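Local atomic coordinates of NAD-dependent aldehyde dehydrogenase (Sinorhizobium meliloti, PDB entry 3U4J), a protein that probably oxidises aldehydes, with NAD or NADP as electron acceptor, and binds a calcium ion. Residues Pro15-Val27 with His47-Ser59. Residues are numbered along the deposited sequence; the frame is centred on the assembly and turned at random.
Sequences PRLRIKSRYQMLV and HAGEVVGTWPEAS. With CA (calcium ion), chain E.
Glu50 reaches the calcium ion beside Leu17 by two turns of its side chain: CG lies beside the backbone N, anti to the carbonyl carbon (chi1 -60°), and a second bend (chi2 -76°) swings the carboxylate round. Its OE2 binds the metal at 2.3 Å, while the backbone O of Leu17 binds it at 2.4 Å. The two oxygens, 3.3 Å apart, are thus held together by the cation, and three waters join them as ligands. One of these waters also donates to Ile19 O and Val51 O, tying the metal shell to both backbones. The side chain of Leu17 meets His47 as well: CD2 sits over the face of its ring in a CH-pi contact, 3.8 Å from the ring centroid.

Further along, the chains run parallel and form a single beta bridge at Arg22 and Thr54, which lays 15-27 beside strand 51-56 of the two-stranded sheet with 39-43. Thr54 N donates to Ser21 O (2.9 Å), and Tyr23 N gives Thr54 O a nearly straight bond (2.8 Å). Within strand 51-56, Val52 and Gly53 together face Arg42 of strand 39-43, a classic beta bulge, and waters bridge Val52 O to Ser21 OG and to Tyr23 OH. The Tyr23 and Trp55 side chains lie alongside each other, planes inclined at 47°, with CD2 of Tyr23 3.6 Å from CE3 of Trp55. Beyond them selenomethionine Met25 slides past Pro56, its SE 3.8 Å from Ala58 CB.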
ATOM      1  N   PRO A  15      16.731 -44.301 -23.493  1.00 14.77           N
ATOM      2  CA  PRO A  15      15.415 -44.947 -23.340  1.00 15.12           C
ATOM      3  C   PRO A  15      14.245 -43.955 -23.212  1.00 14.88           C
ATOM      4  O   PRO A  15      13.101 -44.301 -23.541  1.00 15.13           O
ATOM      5  CB  PRO A  15      15.562 -45.729 -22.024  1.00 15.37           C
ATOM      6  CG  PRO A  15      17.095 -45.930 -21.870  1.00 16.67           C
ATOM      7  CD  PRO A  15      17.654 -44.634 -22.388  1.00 14.57           C
ATOM      8  N   ARG A  16      14.516 -42.733 -22.752  1.00 13.95           N
ATOM      9  CA  ARG A  16      13.464 -41.712 -22.642  1.00 13.41           C
ATOM     10  C   ARG A  16      12.917 -41.332 -24.023  1.00 13.22           C
ATOM     11  O   ARG A  16      11.792 -40.845 -24.134  1.00 12.53           O
ATOM     12  CB  ARG A  16      13.959 -40.474 -21.869  1.00 13.25           C
ATOM     13  CG  ARG A  16      14.252 -40.793 -20.381  1.00 14.77           C
ATOM     14  CD  ARG A  16      15.054 -39.726 -19.701  1.00 13.94           C
ATOM     15  NE  ARG A  16      16.408 -39.610 -20.236  1.00 14.91           N
ATOM     16  CZ  ARG A  16      17.272 -38.703 -19.795  1.00 15.40           C
ATOM     17  NH1 ARG A  16      16.896 -37.864 -18.828  1.00 18.27           N
ATOM     18  NH2 ARG A  16      18.497 -38.645 -20.287  1.00 14.94           N
ATOM     19  N   LEU A  17      13.689 -41.597 -25.076  1.00 12.64           N
ATOM     20  CA  LEU A  17      13.178 -41.359 -26.430  1.00 13.29           C
ATOM     21  C   LEU A  17      12.151 -42.423 -26.887  1.00 13.19           C
ATOM     22  O   LEU A  17      11.523 -42.279 -27.935  1.00 13.10           O
ATOM     23  CB  LEU A  17      14.326 -41.214 -27.427  1.00 13.95           C
ATOM     24  CG  LEU A  17      15.291 -40.061 -27.144  1.00 14.74           C
ATOM     25  CD1 LEU A  17      16.492 -40.159 -28.056  1.00 14.65           C
ATOM     26  CD2 LEU A  17      14.582 -38.723 -27.340  1.00 13.74           C
ATOM     27  N   ARG A  18      11.954 -43.470 -26.088  1.00 12.68           N
ATOM     28  CA  ARG A  18      10.902 -44.470 -26.386  1.00 11.98           C
ATOM     29  C   ARG A  18       9.515 -43.918 -26.098  1.00 12.51           C
ATOM     30  O   ARG A  18       8.527 -44.364 -26.683  1.00 12.28           O
ATOM     31  CB  ARG A  18      11.072 -45.730 -25.528  1.00 11.49           C
ATOM     32  CG  ARG A  18      12.385 -46.467 -25.718  1.00 11.26           C
ATOM     33  CD  ARG A  18      12.550 -47.428 -24.550  1.00 13.37           C
ATOM     34  NE  ARG A  18      13.797 -48.170 -24.642  1.00 17.66           N
ATOM     35  CZ  ARG A  18      14.160 -49.103 -23.771  1.00 21.75           C
ATOM     36  NH1 ARG A  18      13.376 -49.403 -22.730  1.00 21.48           N
ATOM     37  NH2 ARG A  18      15.307 -49.735 -23.946  1.00 23.43           N
ATOM     38  N   ILE A  19       9.436 -42.965 -25.171  1.00 12.73           N
ATOM     39  CA  ILE A  19       8.144 -42.509 -24.663  1.00 13.40           C
ATOM     40  C   ILE A  19       7.300 -41.836 -25.740  1.00 14.34           C
ATOM     41  O   ILE A  19       7.712 -40.851 -26.337  1.00 13.57           O
ATOM     42  CB  ILE A  19       8.303 -41.567 -23.437  1.00 13.34           C
ATOM     43  CG1 ILE A  19       9.219 -42.230 -22.356  1.00 12.83           C
ATOM     44  CG2 ILE A  19       6.921 -41.173 -22.879  1.00 12.42           C
ATOM     45  CD1 ILE A  19       9.569 -41.289 -21.164  1.00 13.64           C
ATOM     46  N   LYS A  20       6.099 -42.365 -25.969  1.00 14.71           N
ATOM     47  CA  LYS A  20       5.138 -41.669 -26.821  1.00 15.43           C
ATOM     48  C   LYS A  20       4.111 -41.044 -25.913  1.00 15.02           C
ATOM     49  O   LYS A  20       3.689 -41.672 -24.949  1.00 16.14           O
ATOM     50  CB  LYS A  20       4.463 -42.622 -27.818  1.00 16.32           C
ATOM     51  CG  LYS A  20       5.410 -43.253 -28.851  1.00 19.61           C
ATOM     52  CD  LYS A  20       5.944 -42.226 -29.856  1.00 23.11           C
ATOM     53  CE  LYS A  20       6.360 -42.880 -31.194  1.00 28.33           C
ATOM     54  NZ  LYS A  20       5.226 -43.214 -32.129  1.00 27.53           N
ATOM     55  N   SER A  21       3.712 -39.809 -26.201  1.00 14.02           N
ATOM     56  CA  SER A  21       2.765 -39.105 -25.359  1.00 14.18           C
ATOM     57  C   SER A  21       1.608 -38.510 -26.156  1.00 14.22           C
ATOM     58  O   SER A  21       1.813 -37.669 -27.031  1.00 13.91           O
ATOM     59  CB  SER A  21       3.482 -38.015 -24.559  1.00 14.45           C
ATOM     60  OG  SER A  21       4.311 -38.584 -23.588  1.00 13.92           O
ATOM     61  N   ARG A  22       0.392 -38.943 -25.852  1.00 14.10           N
ATOM     62  CA  ARG A  22      -0.806 -38.418 -26.525  1.00 15.65           C
ATOM     63  C   ARG A  22      -1.589 -37.655 -25.474  1.00 15.11           C
ATOM     64  O   ARG A  22      -1.914 -38.210 -24.423  1.00 15.20           O
ATOM     65  CB  ARG A  22      -1.670 -39.538 -27.142  1.00 16.98           C
ATOM     66  CG  ARG A  22      -3.006 -39.050 -27.829  1.00 22.45           C
ATOM     67  CD  ARG A  22      -4.246 -39.758 -27.218  1.00 30.18           C
ATOM     68  NE  ARG A  22      -5.545 -39.347 -27.783  1.00 34.77           N
ATOM     69  CZ  ARG A  22      -6.734 -39.651 -27.250  1.00 36.12           C
ATOM     70  NH1 ARG A  22      -6.820 -40.356 -26.121  1.00 37.81           N
ATOM     71  NH2 ARG A  22      -7.847 -39.246 -27.841  1.00 35.21           N
ATOM     72  N   TYR A  23      -1.851 -36.377 -25.736  1.00 13.07           N
ATOM     73  CA  TYR A  23      -2.524 -35.523 -24.761  1.00 11.98           C
ATOM     74  C   TYR A  23      -3.879 -35.086 -25.261  1.00 12.41           C
ATOM     75  O   TYR A  23      -4.107 -35.032 -26.468  1.00 12.19           O
ATOM     76  CB  TYR A  23      -1.730 -34.241 -24.505  1.00 12.17           C
ATOM     77  CG  TYR A  23      -0.324 -34.431 -23.984  1.00 10.07           C
ATOM     78  CD1 TYR A  23      -0.047 -34.371 -22.615  1.00 10.57           C
ATOM     79  CD2 TYR A  23       0.731 -34.616 -24.874  1.00 10.10           C
ATOM     80  CE1 TYR A  23       1.270 -34.538 -22.135  1.00 11.45           C
ATOM     81  CE2 TYR A  23       2.039 -34.772 -24.419  1.00 10.90           C
ATOM     82  CZ  TYR A  23       2.290 -34.737 -23.041  1.00 10.94           C
ATOM     83  OH  TYR A  23       3.568 -34.899 -22.620  1.00 11.66           O
ATOM     84  N   GLN A  24      -4.759 -34.743 -24.324  1.00 11.70           N
ATOM     85  CA  GLN A  24      -6.069 -34.210 -24.657  1.00 11.56           C
ATOM     86  C   GLN A  24      -6.263 -32.793 -24.109  1.00 11.54           C
ATOM     87  O   GLN A  24      -5.646 -32.408 -23.090  1.00 11.43           O
ATOM     88  CB  GLN A  24      -7.153 -35.133 -24.109  1.00 11.29           C
ATOM     89  CG  GLN A  24      -7.295 -36.475 -24.878  1.00 12.43           C
ATOM     90  CD  GLN A  24      -8.423 -37.299 -24.307  1.00 15.73           C
ATOM     91  OE1 GLN A  24      -8.368 -37.736 -23.147  1.00 15.32           O
ATOM     92  NE2 GLN A  24      -9.478 -37.478 -25.096  1.00 14.16           N
HETATM   93  N   MSE A  25      -7.131 -32.030 -24.772  1.00 10.62           N
HETATM   94  CA  MSE A  25      -7.558 -30.739 -24.246  1.00 10.00           C
HETATM   95  C   MSE A  25      -8.295 -30.947 -22.940  1.00  9.63           C
HETATM   96  O   MSE A  25      -8.695 -32.072 -22.620  1.00  8.82           O
HETATM   97  CB  MSE A  25      -8.421 -29.994 -25.262  1.00 10.74           C
HETATM   98  CG  MSE A  25      -7.637 -29.633 -26.524  1.00 13.60           C
HETATM   99 SE   MSE A  25      -8.744 -28.487 -27.683  1.00 27.62          SE
HETATM  100  CE  MSE A  25      -9.839 -29.807 -28.574  1.00 20.83           C
ATOM    101  N   LEU A  26      -8.459 -29.891 -22.163  1.00  9.40           N
ATOM    102  CA  LEU A  26      -9.201 -30.048 -20.931  1.00 10.55           C
ATOM    103  C   LEU A  26     -10.189 -28.913 -20.828  1.00 10.60           C
ATOM    104  O   LEU A  26      -9.810 -27.772 -20.692  1.00 10.13           O
ATOM    105  CB  LEU A  26      -8.236 -30.163 -19.741  1.00 11.13           C
ATOM    106  CG  LEU A  26      -8.610 -30.206 -18.244  1.00 14.78           C
ATOM    107  CD1 LEU A  26     -10.052 -30.307 -17.881  1.00 15.18           C
ATOM    108  CD2 LEU A  26      -7.724 -31.230 -17.497  1.00 16.06           C
ATOM    109  N   VAL A  27     -11.477 -29.249 -20.909  1.00 10.02           N
ATOM    110  CA  VAL A  27     -12.545 -28.274 -20.949  1.00  9.60           C
ATOM    111  C   VAL A  27     -13.661 -28.679 -19.994  1.00  9.80           C
ATOM    112  O   VAL A  27     -14.171 -29.799 -20.074  1.00  9.69           O
ATOM    113  CB  VAL A  27     -13.087 -28.153 -22.401  1.00 10.11           C
ATOM    114  CG1 VAL A  27     -14.271 -27.214 -22.473  1.00 10.98           C
ATOM    115  CG2 VAL A  27     -11.971 -27.666 -23.343  1.00 10.40           C
ATOM    116  N   HIS A  47      16.414 -34.150 -31.292  1.00 13.26           N
ATOM    117  CA  HIS A  47      16.565 -35.550 -31.690  1.00 14.47           C
ATOM    118  C   HIS A  47      15.767 -35.846 -32.971  1.00 15.03           C
ATOM    119  O   HIS A  47      14.571 -36.176 -32.911  1.00 14.27           O
ATOM    120  CB  HIS A  47      16.059 -36.464 -30.583  1.00 13.70           C
ATOM    121  CG  HIS A  47      16.500 -36.066 -29.205  1.00 13.86           C
ATOM    122  ND1 HIS A  47      17.632 -36.579 -28.609  1.00 14.62           N
ATOM    123  CD2 HIS A  47      15.938 -35.239 -28.296  1.00 14.88           C
ATOM    124  CE1 HIS A  47      17.753 -36.071 -27.396  1.00 14.78           C
ATOM    125  NE2 HIS A  47      16.736 -35.257 -27.180  1.00 16.52           N
ATOM    126  N   ALA A  48      16.405 -35.709 -34.126  1.00 14.93           N
ATOM    127  CA  ALA A  48      15.665 -35.849 -35.400  1.00 15.79           C
ATOM    128  C   ALA A  48      14.709 -37.049 -35.453  1.00 15.14           C
ATOM    129  O   ALA A  48      15.072 -38.138 -35.067  1.00 13.90           O
ATOM    130  CB  ALA A  48      16.645 -35.881 -36.627  1.00 16.64           C
ATOM    131  N   GLY A  49      13.475 -36.821 -35.911  1.00 15.47           N
ATOM    132  CA  GLY A  49      12.531 -37.916 -36.168  1.00 16.51           C
ATOM    133  C   GLY A  49      11.845 -38.540 -34.957  1.00 16.97           C
ATOM    134  O   GLY A  49      10.998 -39.427 -35.120  1.00 17.22           O
ATOM    135  N   GLU A  50      12.196 -38.108 -33.743  1.00 15.46           N
ATOM    136  CA  GLU A  50      11.523 -38.640 -32.550  1.00 14.71           C
ATOM    137  C   GLU A  50      10.238 -37.862 -32.273  1.00 13.82           C
ATOM    138  O   GLU A  50      10.274 -36.661 -32.030  1.00 12.79           O
ATOM    139  CB  GLU A  50      12.440 -38.596 -31.315  1.00 15.14           C
ATOM    140  CG  GLU A  50      13.752 -39.407 -31.446  1.00 17.00           C
ATOM    141  CD  GLU A  50      13.582 -40.927 -31.303  1.00 19.42           C
ATOM    142  OE1 GLU A  50      14.585 -41.644 -31.544  1.00 21.87           O
ATOM    143  OE2 GLU A  50      12.488 -41.418 -30.934  1.00 18.88           O
ATOM    144  N   VAL A  51       9.106 -38.554 -32.299  1.00 12.87           N
ATOM    145  CA  VAL A  51       7.816 -37.906 -32.066  1.00 12.60           C
ATOM    146  C   VAL A  51       7.546 -37.984 -30.557  1.00 11.60           C
ATOM    147  O   VAL A  51       7.388 -39.079 -30.005  1.00 10.40           O
ATOM    148  CB  VAL A  51       6.679 -38.582 -32.877  1.00 12.54           C
ATOM    149  CG1 VAL A  51       5.355 -37.910 -32.599  1.00 12.76           C
ATOM    150  CG2 VAL A  51       7.006 -38.565 -34.417  1.00 13.39           C
ATOM    151  N   VAL A  52       7.509 -36.821 -29.907  1.00 10.88           N
ATOM    152  CA  VAL A  52       7.480 -36.772 -28.432  1.00 10.80           C
ATOM    153  C   VAL A  52       6.173 -36.296 -27.841  1.00 10.71           C
ATOM    154  O   VAL A  52       5.968 -36.413 -26.629  1.00 12.54           O
ATOM    155  CB  VAL A  52       8.658 -35.909 -27.853  1.00 10.52           C
ATOM    156  CG1 VAL A  52       9.974 -36.578 -28.146  1.00  9.53           C
ATOM    157  CG2 VAL A  52       8.628 -34.476 -28.423  1.00 11.15           C
ATOM    158  N   GLY A  53       5.296 -35.738 -28.666  1.00 10.14           N
ATOM    159  CA  GLY A  53       3.971 -35.397 -28.198  1.00 10.80           C
ATOM    160  C   GLY A  53       2.969 -35.245 -29.323  1.00 11.06           C
ATOM    161  O   GLY A  53       3.336 -34.913 -30.451  1.00 11.02           O
ATOM    162  N   THR A  54       1.705 -35.489 -29.012  1.00 12.06           N
ATOM    163  CA  THR A  54       0.610 -35.113 -29.905  1.00 12.26           C
ATOM    164  C   THR A  54      -0.599 -34.651 -29.130  1.00 11.67           C
ATOM    165  O   THR A  54      -0.904 -35.167 -28.055  1.00 10.61           O
ATOM    166  CB  THR A  54       0.246 -36.188 -31.037  1.00 13.84           C
ATOM    167  OG1 THR A  54      -1.151 -36.547 -31.024  1.00 19.58           O
ATOM    168  CG2 THR A  54       1.169 -37.376 -31.094  1.00  9.36           C
ATOM    169  N   TRP A  55      -1.247 -33.622 -29.664  1.00 10.47           N
ATOM    170  CA  TRP A  55      -2.384 -33.009 -29.013  1.00 10.36           C
ATOM    171  C   TRP A  55      -3.373 -32.569 -30.075  1.00 10.54           C
ATOM    172  O   TRP A  55      -3.000 -32.476 -31.254  1.00  9.80           O
ATOM    173  CB  TRP A  55      -1.945 -31.786 -28.157  1.00  9.77           C
ATOM    174  CG  TRP A  55      -0.768 -31.077 -28.715  1.00  8.68           C
ATOM    175  CD1 TRP A  55      -0.761 -30.192 -29.746  1.00 10.69           C
ATOM    176  CD2 TRP A  55       0.587 -31.228 -28.307  1.00  8.71           C
ATOM    177  NE1 TRP A  55       0.503 -29.777 -30.009  1.00  9.19           N
ATOM    178  CE2 TRP A  55       1.360 -30.389 -29.129  1.00  9.79           C
ATOM    179  CE3 TRP A  55       1.225 -31.992 -27.321  1.00  7.49           C
ATOM    180  CZ2 TRP A  55       2.738 -30.280 -29.004  1.00  7.21           C
ATOM    181  CZ3 TRP A  55       2.608 -31.873 -27.178  1.00  8.94           C
ATOM    182  CH2 TRP A  55       3.346 -31.025 -28.016  1.00 10.11           C
ATOM    183  N   PRO A  56      -4.607 -32.231 -29.666  1.00  9.77           N
ATOM    184  CA  PRO A  56      -5.608 -31.904 -30.660  1.00 10.63           C
ATOM    185  C   PRO A  56      -5.278 -30.649 -31.444  1.00 12.25           C
ATOM    186  O   PRO A  56      -4.536 -29.753 -30.960  1.00 10.97           O
ATOM    187  CB  PRO A  56      -6.878 -31.677 -29.829  1.00 10.63           C
ATOM    188  CG  PRO A  56      -6.686 -32.534 -28.627  1.00  9.72           C
ATOM    189  CD  PRO A  56      -5.202 -32.345 -28.321  1.00 11.05           C
ATOM    190  N   GLU A  57      -5.815 -30.605 -32.660  1.00 11.46           N
ATOM    191  CA  GLU A  57      -5.789 -29.401 -33.450  1.00 12.92           C
ATOM    192  C   GLU A  57      -7.169 -28.805 -33.283  1.00 13.06           C
ATOM    193  O   GLU A  57      -8.114 -29.264 -33.934  1.00 12.18           O
ATOM    194  CB  GLU A  57      -5.512 -29.736 -34.922  1.00 13.44           C
ATOM    195  CG  GLU A  57      -5.610 -28.516 -35.836  1.00 13.91           C
ATOM    196  CD  GLU A  57      -5.473 -28.850 -37.342  1.00 19.04           C
ATOM    197  OE1 GLU A  57      -5.262 -30.034 -37.727  1.00 16.89           O
ATOM    198  OE2 GLU A  57      -5.598 -27.893 -38.133  1.00 18.71           O
ATOM    199  N   ALA A  58      -7.309 -27.803 -32.410  1.00 12.05           N
ATOM    200  CA  ALA A  58      -8.643 -27.281 -32.110  1.00 12.45           C
ATOM    201  C   ALA A  58      -9.216 -26.493 -33.287  1.00 12.86           C
ATOM    202  O   ALA A  58      -8.492 -25.778 -33.978  1.00 12.07           O
ATOM    203  CB  ALA A  58      -8.643 -26.404 -30.838  1.00 13.25           C
ATOM    204  N   SER A  59     -10.521 -26.650 -33.480  1.00 12.50           N
ATOM    205  CA  SER A  59     -11.302 -25.815 -34.375  1.00 12.86           C
ATOM    206  C   SER A  59     -11.755 -24.580 -33.586  1.00 12.88           C
ATOM    207  O   SER A  59     -11.719 -24.580 -32.341  1.00 11.88           O
ATOM    208  CB  SER A  59     -12.549 -26.603 -34.826  1.00 12.51           C
ATOM    209  OG  SER A  59     -13.510 -26.563 -33.778  1.00 10.39           O
TER
HETATM  210 CA    CA E 601      10.571 -42.423 -30.135  1.00 15.82          CA
HETATM  211  O   HOH W   1       8.968 -44.103 -29.375  1.00 12.94           O
HETATM  212  O   HOH W   2       9.460 -40.653 -28.849  1.00 21.60           O
HETATM  213  O   HOH W   3       6.984 -38.356 -25.156  1.00 22.64           O
HETATM  214  O   HOH W   4       4.839 -38.907 -28.687  1.00 22.32           O
HETATM  215  O   HOH W   5       5.554 -34.692 -24.520  1.00 15.20           O
HETATM  216  O   HOH W   6      11.892 -44.514 -30.042  1.00 17.75           O